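Local coordinates for protein beta-galactosidase (PDB 3TTY) that hydrolyses beta-galactosides to release galactose, working as a TIM-barrel glycoside hydrolase in an assembly of three chains, at residues Leu611-Val619 against Phe631-Phe642; Arg648-Ile658 against Arg667-Ala675. All coordinates share one frame; numbering follows the deposited sequence.

Overall arrangement
Both contacts belong to the small beta domain at the C-terminal end of the chain. Their strand pairings lie in one five-stranded antiparallel sheet, ordered 617-624, 627-634, 669-674, 649-651, 657-658. Interaction 1 sets the edge strand 617-624 against 627-634, and also includes part of 640-643, which pairs separately with 661-664; interaction 2 pairs 669-674 with 649-651. Their centres lie about 14 Å apart, and at the seam between them Val632 N lies 2.7 Å from Met670 O, a probable hydrogen bond. Helix 326-336, which precedes the last barrel strand, 339-344, in the chain, touches side chains from both. Neither contact contributes a residue to the galactose pocket, which includes Glu150 and Glu307, or to the zinc site.

Interaction 1 (Leu611-Val619 against Phe631-Phe642); sequences LNTPDGVEV and FVMNHNAEEMTF
Glu618 and His635 make the polar link on one face of this sheet: His635 NE2 donates to Glu618 OE1 at 2.9 Å, nearly straight (167°) and in the ring plane. The glutamate reaches out because CG is anti to its backbone N (chi1 171°) and the chain beyond is extended. OE1 also accepts from Gln333 and OE2 from His337, so both carboxylate oxygens have donors, which would probably keep the group ionised. Met633 bends its CE in beside the carboxylate, 3.5 Å from Glu618 CD.

The backbones join through Glu618 N to Met633 O (2.7 Å) and the return bond from Met633 N to Glu618 O; past the end of the strand, His635 N gives to Gly616 O. Asn636 ND2 uses both its hydrogens, one on a lone pair of Asp615 O (2.9 Å), the other on Asn634 OD1. That same OD1 takes Asn636 N, closing an Asx turn, while Asn634 ND2 serves Glu638 O and Pro665 O. Thr613 OG1 donates to Val617 O at 2.7 Å and accepts from Asn438.

On the opposite face Val617 CG1 meets Val632 CG1 at 3.7 Å. Nearby, Pro614 and Met640 pass alongside, head to tail and tightly, with Pro614 CB 3.4 Å from Met640 CE; Pro614 CD rests on Phe642 CB.

A type II turn from Pro614 to Val617, with Gly616 at its third position, leads into the antiparallel beta hairpin 617-624/627-634 that forms one side of the C-terminal domain's sheet.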
loop_
_atom_site.group_PDB
_atom_site.type_symbol
_atom_site.label_atom_id
_atom_site.label_comp_id
_atom_site.label_asym_id
_atom_site.label_seq_id
_atom_site.Cartn_x
_atom_site.Cartn_y
_atom_site.Cartn_z
ATOM N N LEU A 611 45.574 -3.112 6.636
ATOM C CA LEU A 611 46.130 -3.997 5.632
ATOM C C LEU A 611 45.532 -3.548 4.312
ATOM O O LEU A 611 44.429 -3.003 4.289
ATOM C CB LEU A 611 45.667 -5.422 5.914
ATOM C CG LEU A 611 46.634 -6.600 5.949
ATOM C CD1 LEU A 611 47.950 -6.260 6.640
ATOM C CD2 LEU A 611 45.945 -7.764 6.633
ATOM N N ASN A 612 46.253 -3.757 3.214
ATOM C CA ASN A 612 45.668 -3.591 1.890
ATOM C C ASN A 612 45.179 -4.938 1.394
ATOM O O ASN A 612 45.936 -5.903 1.400
ATOM C CB ASN A 612 46.676 -2.991 0.909
ATOM C CG ASN A 612 46.951 -1.530 1.191
ATOM O OD1 ASN A 612 46.154 -0.660 0.835
ATOM N ND2 ASN A 612 48.075 -1.251 1.847
ATOM N N THR A 613 43.916 -5.009 0.983
ATOM C CA THR A 613 43.330 -6.273 0.546
ATOM C C THR A 613 42.392 -6.064 -0.625
ATOM O O THR A 613 41.950 -4.952 -0.880
ATOM C CB THR A 613 42.535 -6.972 1.674
ATOM O OG1 THR A 613 41.448 -6.133 2.076
ATOM C CG2 THR A 613 43.426 -7.280 2.875
ATOM N N PRO A 614 42.088 -7.147 -1.348
ATOM C CA PRO A 614 41.177 -7.093 -2.492
ATOM C C PRO A 614 39.776 -6.715 -2.056
ATOM O O PRO A 614 39.469 -6.778 -0.867
ATOM C CB PRO A 614 41.193 -8.534 -3.019
ATOM C CG PRO A 614 42.484 -9.101 -2.542
ATOM C CD PRO A 614 42.713 -8.471 -1.199
ATOM N N ASP A 615 38.936 -6.333 -3.015
ATOM C CA ASP A 615 37.559 -5.970 -2.723
ATOM C C ASP A 615 36.842 -7.134 -2.057
ATOM O O ASP A 615 36.924 -8.270 -2.521
ATOM C CB ASP A 615 36.810 -5.559 -3.998
ATOM C CG ASP A 615 37.344 -4.270 -4.606
ATOM O OD1 ASP A 615 38.191 -3.608 -3.959
ATOM O OD2 ASP A 615 36.911 -3.916 -5.730
ATOM N N GLY A 616 36.144 -6.847 -0.965
ATOM C CA GLY A 616 35.350 -7.852 -0.290
ATOM C C GLY A 616 36.131 -8.636 0.741
ATOM O O GLY A 616 35.614 -9.575 1.328
ATOM N N VAL A 617 37.385 -8.262 0.951
ATOM C CA VAL A 617 38.173 -8.889 1.995
ATOM C C VAL A 617 38.273 -7.905 3.146
ATOM O O VAL A 617 39.071 -6.968 3.125
ATOM C CB VAL A 617 39.580 -9.293 1.509
ATOM C CG1 VAL A 617 40.427 -9.807 2.683
ATOM C CG2 VAL A 617 39.474 -10.337 0.405
ATOM N N GLU A 618 37.443 -8.120 4.151
ATOM C CA GLU A 618 37.348 -7.191 5.254
ATOM C C GLU A 618 38.453 -7.421 6.274
ATOM O O GLU A 618 38.746 -8.559 6.654
ATOM C CB GLU A 618 35.980 -7.321 5.913
ATOM C CG GLU A 618 35.838 -6.551 7.209
ATOM C CD GLU A 618 34.515 -6.830 7.880
ATOM O OE1 GLU A 618 33.732 -7.636 7.332
ATOM O OE2 GLU A 618 34.269 -6.259 8.959
ATOM N N VAL A 619 39.077 -6.336 6.712
ATOM C CA VAL A 619 40.031 -6.438 7.797
ATOM C C VAL A 619 39.656 -5.526 8.966
ATOM O O VAL A 619 39.379 -4.344 8.776
ATOM C CB VAL A 619 41.454 -6.121 7.324
ATOM C CG1 VAL A 619 42.443 -6.369 8.452
ATOM C CG2 VAL A 619 41.802 -6.958 6.101
ATOM N N PHE A 631 41.554 -9.502 12.127
ATOM C CA PHE A 631 40.538 -10.392 11.604
ATOM C C PHE A 631 40.414 -10.181 10.104
ATOM O O PHE A 631 39.999 -9.115 9.647
ATOM C CB PHE A 631 39.202 -10.151 12.316
ATOM C CG PHE A 631 39.210 -10.567 13.767
ATOM C CD1 PHE A 631 38.582 -11.738 14.176
ATOM C CD2 PHE A 631 39.857 -9.793 14.719
ATOM C CE1 PHE A 631 38.604 -12.131 15.502
ATOM C CE2 PHE A 631 39.875 -10.175 16.053
ATOM C CZ PHE A 631 39.247 -11.351 16.447
ATOM N N VAL A 632 40.799 -11.193 9.333
ATOM C CA VAL A 632 40.716 -11.109 7.885
ATOM C C VAL A 632 39.588 -11.991 7.404
ATOM O O VAL A 632 39.537 -13.178 7.720
ATOM C CB VAL A 632 42.007 -11.553 7.204
ATOM C CG1 VAL A 632 41.916 -11.303 5.704
ATOM C CG2 VAL A 632 43.190 -10.823 7.807
ATOM N N MET A 633 38.678 -11.400 6.638
ATOM C CA MET A 633 37.433 -12.066 6.305
ATOM C C MET A 633 37.119 -11.885 4.844
ATOM O O MET A 633 36.879 -10.776 4.375
ATOM C CB MET A 633 36.321 -11.560 7.214
ATOM C CG MET A 633 36.665 -11.844 8.685
ATOM S SD MET A 633 35.791 -10.873 9.906
ATOM C CE MET A 633 36.418 -9.220 9.583
ATOM N N ASN A 634 37.146 -12.993 4.118
ATOM C CA ASN A 634 36.923 -12.966 2.688
ATOM C C ASN A 634 35.477 -13.250 2.362
ATOM O O ASN A 634 35.057 -14.395 2.404
ATOM C CB ASN A 634 37.812 -13.998 1.995
ATOM C CG ASN A 634 37.641 -13.989 0.496
ATOM O OD1 ASN A 634 36.986 -13.100 -0.062
ATOM N ND2 ASN A 634 38.235 -14.976 -0.176
ATOM N N HIS A 635 34.721 -12.211 2.027
ATOM C CA HIS A 635 33.314 -12.367 1.674
ATOM C C HIS A 635 33.086 -12.897 0.253
ATOM O O HIS A 635 31.970 -13.298 -0.094
ATOM C CB HIS A 635 32.570 -11.040 1.873
ATOM C CG HIS A 635 32.615 -10.531 3.284
ATOM N ND1 HIS A 635 31.798 -11.023 4.277
ATOM C CD2 HIS A 635 33.374 -9.572 3.864
ATOM C CE1 HIS A 635 32.055 -10.394 5.409
ATOM N NE2 HIS A 635 33.008 -9.507 5.187
ATOM N N ASN A 636 34.137 -12.896 -0.566
ATOM C CA ASN A 636 34.033 -13.378 -1.948
ATOM C C ASN A 636 33.833 -14.888 -2.037
ATOM O O ASN A 636 34.286 -15.634 -1.168
ATOM C CB ASN A 636 35.273 -12.989 -2.758
ATOM C CG ASN A 636 35.548 -11.511 -2.723
ATOM O OD1 ASN A 636 34.976 -10.745 -3.497
ATOM N ND2 ASN A 636 36.436 -11.096 -1.830
ATOM N N ALA A 637 33.160 -15.333 -3.095
ATOM C CA ALA A 637 32.948 -16.765 -3.321
ATOM C C ALA A 637 34.184 -17.408 -3.953
ATOM O O ALA A 637 34.162 -18.580 -4.336
ATOM C CB ALA A 637 31.715 -16.993 -4.200
ATOM N N GLU A 638 35.260 -16.632 -4.053
ATOM C CA GLU A 638 36.490 -17.095 -4.681
ATOM C C GLU A 638 37.674 -16.885 -3.741
ATOM O O GLU A 638 37.676 -15.966 -2.918
ATOM C CB GLU A 638 36.734 -16.347 -6.001
ATOM C CG GLU A 638 35.537 -16.341 -6.974
ATOM C CD GLU A 638 34.760 -15.018 -6.973
ATOM O OE1 GLU A 638 35.354 -13.960 -6.647
ATOM O OE2 GLU A 638 33.548 -15.037 -7.304
ATOM N N GLU A 639 38.670 -17.753 -3.857
ATOM C CA GLU A 639 39.941 -17.586 -3.155
ATOM C C GLU A 639 40.570 -16.227 -3.481
ATOM O O GLU A 639 40.468 -15.736 -4.609
ATOM C CB GLU A 639 40.893 -18.705 -3.572
ATOM C CG GLU A 639 42.175 -18.780 -2.779
ATOM C CD GLU A 639 43.073 -19.904 -3.266
ATOM O OE1 GLU A 639 43.150 -20.955 -2.582
ATOM O OE2 GLU A 639 43.693 -19.734 -4.344
ATOM N N MET A 640 41.238 -15.629 -2.499
ATOM C CA MET A 640 41.793 -14.292 -2.670
ATOM C C MET A 640 43.187 -14.208 -2.062
ATOM O O MET A 640 43.486 -14.904 -1.091
ATOM C CB MET A 640 40.868 -13.260 -2.015
ATOM C CG MET A 640 40.593 -12.026 -2.855
ATOM S SD MET A 640 39.496 -12.313 -4.245
ATOM C CE MET A 640 39.485 -10.692 -5.006
ATOM N N THR A 641 44.039 -13.356 -2.627
ATOM C CA THR A 641 45.402 -13.194 -2.116
ATOM C C THR A 641 45.711 -11.750 -1.720
ATOM O O THR A 641 45.171 -10.805 -2.284
ATOM C CB THR A 641 46.471 -13.713 -3.123
ATOM O OG1 THR A 641 46.604 -12.796 -4.212
ATOM C CG2 THR A 641 46.068 -15.069 -3.680
ATOM N N PHE A 642 46.581 -11.583 -0.733
ATOM C CA PHE A 642 46.889 -10.255 -0.232
ATOM C C PHE A 642 48.236 -10.257 0.460
ATOM O O PHE A 642 48.679 -11.286 0.969
ATOM C CB PHE A 642 45.804 -9.792 0.755
ATOM C CG PHE A 642 45.726 -10.624 2.015
ATOM C CD1 PHE A 642 44.970 -11.790 2.051
ATOM C CD2 PHE A 642 46.409 -10.242 3.164
ATOM C CE1 PHE A 642 44.899 -12.559 3.213
ATOM C CE2 PHE A 642 46.334 -11.003 4.337
ATOM C CZ PHE A 642 45.581 -12.161 4.359
#

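Interaction 2 (Arg648-Ile658 against Arg667-Ala675); sequences RQRDLLTGKTI and RGVMILERA
Asp651 sends its carboxylate across to the backbone of Val669-Ile671 and ties the turn that follows it to that strand. With CG anti to the backbone N (chi1 -174°), OD1 receives Ile671 N at 3.2 Å, and the backbone N of Leu653, two residues on, at 3.0 Å from the opposite face of the carboxylate plane; the second bond closes an Asx turn. A water donates hydrogen bonds to Asp651 OD2 and to Val669 O, linking the carboxylate to the strand. With an alanine here, Ile671 N and Leu653 N would probably lose their shared acceptor, and the turn its tie to strand 669-674. Another polar side chain, Gln649, lays OE1 against Leu672 CB, while Gln649 NE2 donates to Ala644 O.

Between backbones, Glu673 N gives to Arg650 O at 2.9 Å, while the return from Arg650 N is long and weak. One step on, Leu652 N donates to Ile671 O in an almost straight bond (171°). This pairs strand 669-674 with 649-651, which folds back through a turn at Thr654-Gly655 onto 657-658, the outer strand of the C-terminal domain's antiparallel sheet.

The salt bridge between the two segments runs from Arg650 NE to Glu673 OE1, 2.8 Å. The two side chains run next to each other in the same direction, but their flat ends are turned 65° apart. Glu673 OE1 comes in over one face of the guanidinium, near NE and NH2, rather than in its plane. Leu652 CD1 lies over the same face, displaced toward the rim.

Apolar contacts divide between the two faces. On one, Leu652 CD2 meets Ile671 CG2 at 3.9 Å and Leu653 reaches Val669 and Ile671, with Leu386 and Tyr332 of neighbouring helices packing beyond. On the other, Ile658 CG1 touches Met670 CE at 3.7 Å.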
loop_
_atom_site.group_PDB
_atom_site.type_symbol
_atom_site.label_atom_id
_atom_site.label_comp_id
_atom_site.label_asym_id
_atom_site.label_seq_id
_atom_site.Cartn_x
_atom_site.Cartn_y
_atom_site.Cartn_z
ATOM N N ARG A 648 56.346 -10.954 11.971
ATOM C CA ARG A 648 56.201 -12.262 12.597
ATOM C C ARG A 648 54.773 -12.384 13.101
ATOM O O ARG A 648 54.380 -11.694 14.046
ATOM C CB ARG A 648 57.164 -12.412 13.773
ATOM C CG ARG A 648 58.580 -12.793 13.386
ATOM C CD ARG A 648 59.421 -13.054 14.628
ATOM N NE ARG A 648 58.722 -13.915 15.581
ATOM C CZ ARG A 648 59.297 -14.491 16.632
ATOM N NH1 ARG A 648 60.590 -14.305 16.868
ATOM N NH2 ARG A 648 58.580 -15.258 17.444
ATOM N N GLN A 649 53.992 -13.251 12.466
ATOM C CA GLN A 649 52.596 -13.401 12.840
ATOM C C GLN A 649 52.057 -14.778 12.480
ATOM O O GLN A 649 52.431 -15.360 11.461
ATOM C CB GLN A 649 51.749 -12.297 12.193
ATOM C CG GLN A 649 51.920 -12.178 10.689
ATOM C CD GLN A 649 51.282 -10.921 10.107
ATOM O OE1 GLN A 649 50.417 -10.301 10.727
ATOM N NE2 GLN A 649 51.717 -10.539 8.911
ATOM N N ARG A 650 51.180 -15.301 13.325
ATOM C CA ARG A 650 50.522 -16.560 13.017
ATOM C C ARG A 650 49.011 -16.410 12.886
ATOM O O ARG A 650 48.389 -15.547 13.507
ATOM C CB ARG A 650 50.863 -17.640 14.050
ATOM C CG ARG A 650 50.449 -17.308 15.459
ATOM C CD ARG A 650 50.707 -18.466 16.405
ATOM N NE ARG A 650 50.620 -18.028 17.796
ATOM C CZ ARG A 650 49.777 -18.525 18.695
ATOM N NH1 ARG A 650 48.944 -19.507 18.362
ATOM N NH2 ARG A 650 49.778 -18.046 19.933
ATOM N N ASP A 651 48.435 -17.260 12.051
ATOM C CA ASP A 651 47.003 -17.368 11.936
ATOM C C ASP A 651 46.510 -18.193 13.117
ATOM O O ASP A 651 46.851 -19.363 13.243
ATOM C CB ASP A 651 46.650 -18.054 10.626
ATOM C CG ASP A 651 45.169 -18.072 10.372
ATOM O OD1 ASP A 651 44.412 -17.853 11.349
ATOM O OD2 ASP A 651 44.766 -18.304 9.209
ATOM N N LEU A 652 45.728 -17.581 13.996
ATOM C CA LEU A 652 45.283 -18.266 15.198
ATOM C C LEU A 652 44.525 -19.546 14.860
ATOM O O LEU A 652 44.575 -20.516 15.613
ATOM C CB LEU A 652 44.400 -17.343 16.038
ATOM C CG LEU A 652 44.925 -16.945 17.421
ATOM C CD1 LEU A 652 46.455 -16.940 17.475
ATOM C CD2 LEU A 652 44.357 -15.601 17.851
ATOM N N LEU A 653 43.840 -19.549 13.717
ATOM C CA LEU A 653 42.918 -20.628 13.380
ATOM C C LEU A 653 43.598 -21.853 12.759
ATOM O O LEU A 653 43.130 -22.978 12.941
ATOM C CB LEU A 653 41.802 -20.118 12.465
ATOM C CG LEU A 653 40.834 -19.084 13.051
ATOM C CD1 LEU A 653 39.834 -18.615 11.989
ATOM C CD2 LEU A 653 40.110 -19.646 14.265
ATOM N N THR A 654 44.688 -21.631 12.028
ATOM C CA THR A 654 45.466 -22.723 11.438
ATOM C C THR A 654 46.740 -23.041 12.225
ATOM O O THR A 654 47.295 -24.129 12.104
ATOM C CB THR A 654 45.866 -22.421 9.973
ATOM O OG1 THR A 654 46.710 -21.261 9.924
ATOM C CG2 THR A 654 44.636 -22.185 9.117
ATOM N N GLY A 655 47.197 -22.094 13.032
ATOM C CA GLY A 655 48.452 -22.238 13.746
ATOM C C GLY A 655 49.662 -21.926 12.871
ATOM O O GLY A 655 50.799 -21.943 13.347
ATOM N N LYS A 656 49.427 -21.641 11.592
ATOM C CA LYS A 656 50.517 -21.388 10.648
ATOM C C LYS A 656 51.115 -19.989 10.766
ATOM O O LYS A 656 50.486 -19.072 11.289
ATOM C CB LYS A 656 50.071 -21.654 9.203
ATOM C CG LYS A 656 49.794 -23.126 8.934
ATOM C CD LYS A 656 49.385 -23.410 7.497
ATOM C CE LYS A 656 49.101 -24.905 7.320
ATOM N NZ LYS A 656 48.635 -25.266 5.950
ATOM N N THR A 657 52.342 -19.841 10.280
ATOM C CA THR A 657 53.018 -18.558 10.289
ATOM C C THR A 657 52.800 -17.883 8.944
ATOM O O THR A 657 53.034 -18.480 7.897
ATOM C CB THR A 657 54.523 -18.726 10.541
ATOM O OG1 THR A 657 54.726 -19.420 11.780
ATOM C CG2 THR A 657 55.212 -17.371 10.603
ATOM N N ILE A 658 52.337 -16.641 8.977
ATOM C CA ILE A 658 51.999 -15.930 7.752
ATOM C C ILE A 658 52.910 -14.720 7.541
ATOM O O ILE A 658 53.186 -13.973 8.477
ATOM C CB ILE A 658 50.515 -15.501 7.747
ATOM C CG1 ILE A 658 49.645 -16.561 7.066
ATOM C CG2 ILE A 658 50.340 -14.204 7.007
ATOM C CD1 ILE A 658 49.386 -17.801 7.896
ATOM N N ARG A 667 35.066 -17.394 1.481
ATOM C CA ARG A 667 34.396 -17.375 2.783
ATOM C C ARG A 667 35.353 -17.547 3.955
ATOM O O ARG A 667 34.922 -17.801 5.081
ATOM C CB ARG A 667 33.327 -18.465 2.851
ATOM C CG ARG A 667 31.978 -18.050 2.306
ATOM C CD ARG A 667 31.952 -17.971 0.794
ATOM N NE ARG A 667 30.838 -17.131 0.358
ATOM C CZ ARG A 667 29.879 -17.505 -0.480
ATOM N NH1 ARG A 667 29.879 -18.719 -1.013
ATOM N NH2 ARG A 667 28.917 -16.647 -0.791
ATOM N N GLY A 668 36.647 -17.404 3.693
ATOM C CA GLY A 668 37.657 -17.752 4.676
ATOM C C GLY A 668 37.828 -16.718 5.770
ATOM O O GLY A 668 37.440 -15.564 5.612
ATOM N N VAL A 669 38.409 -17.142 6.885
ATOM C CA VAL A 669 38.703 -16.247 7.996
ATOM C C VAL A 669 40.097 -16.570 8.519
ATOM O O VAL A 669 40.428 -17.735 8.738
ATOM C CB VAL A 669 37.684 -16.413 9.160
ATOM C CG1 VAL A 669 38.091 -15.583 10.370
ATOM C CG2 VAL A 669 36.280 -16.044 8.706
ATOM N N MET A 670 40.910 -15.533 8.699
ATOM C CA MET A 670 42.193 -15.668 9.363
ATOM C C MET A 670 42.210 -14.659 10.496
ATOM O O MET A 670 41.607 -13.592 10.402
ATOM C CB MET A 670 43.344 -15.380 8.394
ATOM C CG MET A 670 43.248 -16.126 7.055
ATOM S SD MET A 670 44.488 -15.621 5.840
ATOM C CE MET A 670 45.986 -15.994 6.746
ATOM N N ILE A 671 42.891 -15.009 11.576
ATOM C CA ILE A 671 43.087 -14.090 12.676
ATOM C C ILE A 671 44.586 -13.990 12.923
ATOM O O ILE A 671 45.174 -14.820 13.621
ATOM C CB ILE A 671 42.365 -14.566 13.947
ATOM C CG1 ILE A 671 40.888 -14.847 13.649
ATOM C CG2 ILE A 671 42.504 -13.547 15.051
ATOM C CD1 ILE A 671 40.150 -15.456 14.812
ATOM N N LEU A 672 45.197 -12.974 12.326
ATOM C CA LEU A 672 46.635 -12.780 12.414
ATOM C C LEU A 672 47.014 -12.196 13.753
ATOM O O LEU A 672 46.541 -11.128 14.116
ATOM C CB LEU A 672 47.097 -11.852 11.298
ATOM C CG LEU A 672 47.441 -12.505 9.958
ATOM C CD1 LEU A 672 46.960 -13.963 9.873
ATOM C CD2 LEU A 672 46.921 -11.666 8.800
ATOM N N GLU A 673 47.869 -12.902 14.484
ATOM C CA GLU A 673 48.382 -12.435 15.767
ATOM C C GLU A 673 49.729 -11.741 15.579
ATOM O O GLU A 673 50.695 -12.365 15.141
ATOM C CB GLU A 673 48.533 -13.614 16.736
ATOM C CG GLU A 673 49.044 -13.251 18.119
ATOM C CD GLU A 673 49.144 -14.462 19.033
ATOM O OE1 GLU A 673 49.802 -15.445 18.634
ATOM O OE2 GLU A 673 48.563 -14.437 20.143
ATOM N N ARG A 674 49.786 -10.453 15.908
ATOM C CA ARG A 674 51.014 -9.671 15.768
ATOM C C ARG A 674 51.191 -8.688 16.928
ATOM O O ARG A 674 50.451 -8.733 17.909
ATOM C CB ARG A 674 51.021 -8.932 14.429
ATOM C CG ARG A 674 49.772 -8.110 14.180
ATOM C CD ARG A 674 49.891 -7.276 12.910
ATOM N NE ARG A 674 48.866 -6.232 12.831
ATOM C CZ ARG A 674 49.009 -4.993 13.307
ATOM N NH1 ARG A 674 50.143 -4.622 13.902
ATOM N NH2 ARG A 674 48.022 -4.110 13.184
ATOM N N ALA A 675 52.176 -7.803 16.823
ATOM C CA ALA A 675 52.423 -6.822 17.879
ATOM C C ALA A 675 52.011 -5.411 17.449
ATOM O O ALA A 675 51.302 -4.708 18.177
ATOM C CB ALA A 675 53.892 -6.854 18.320
HETATM O O HOH W 1 42.535 -19.388 8.707
#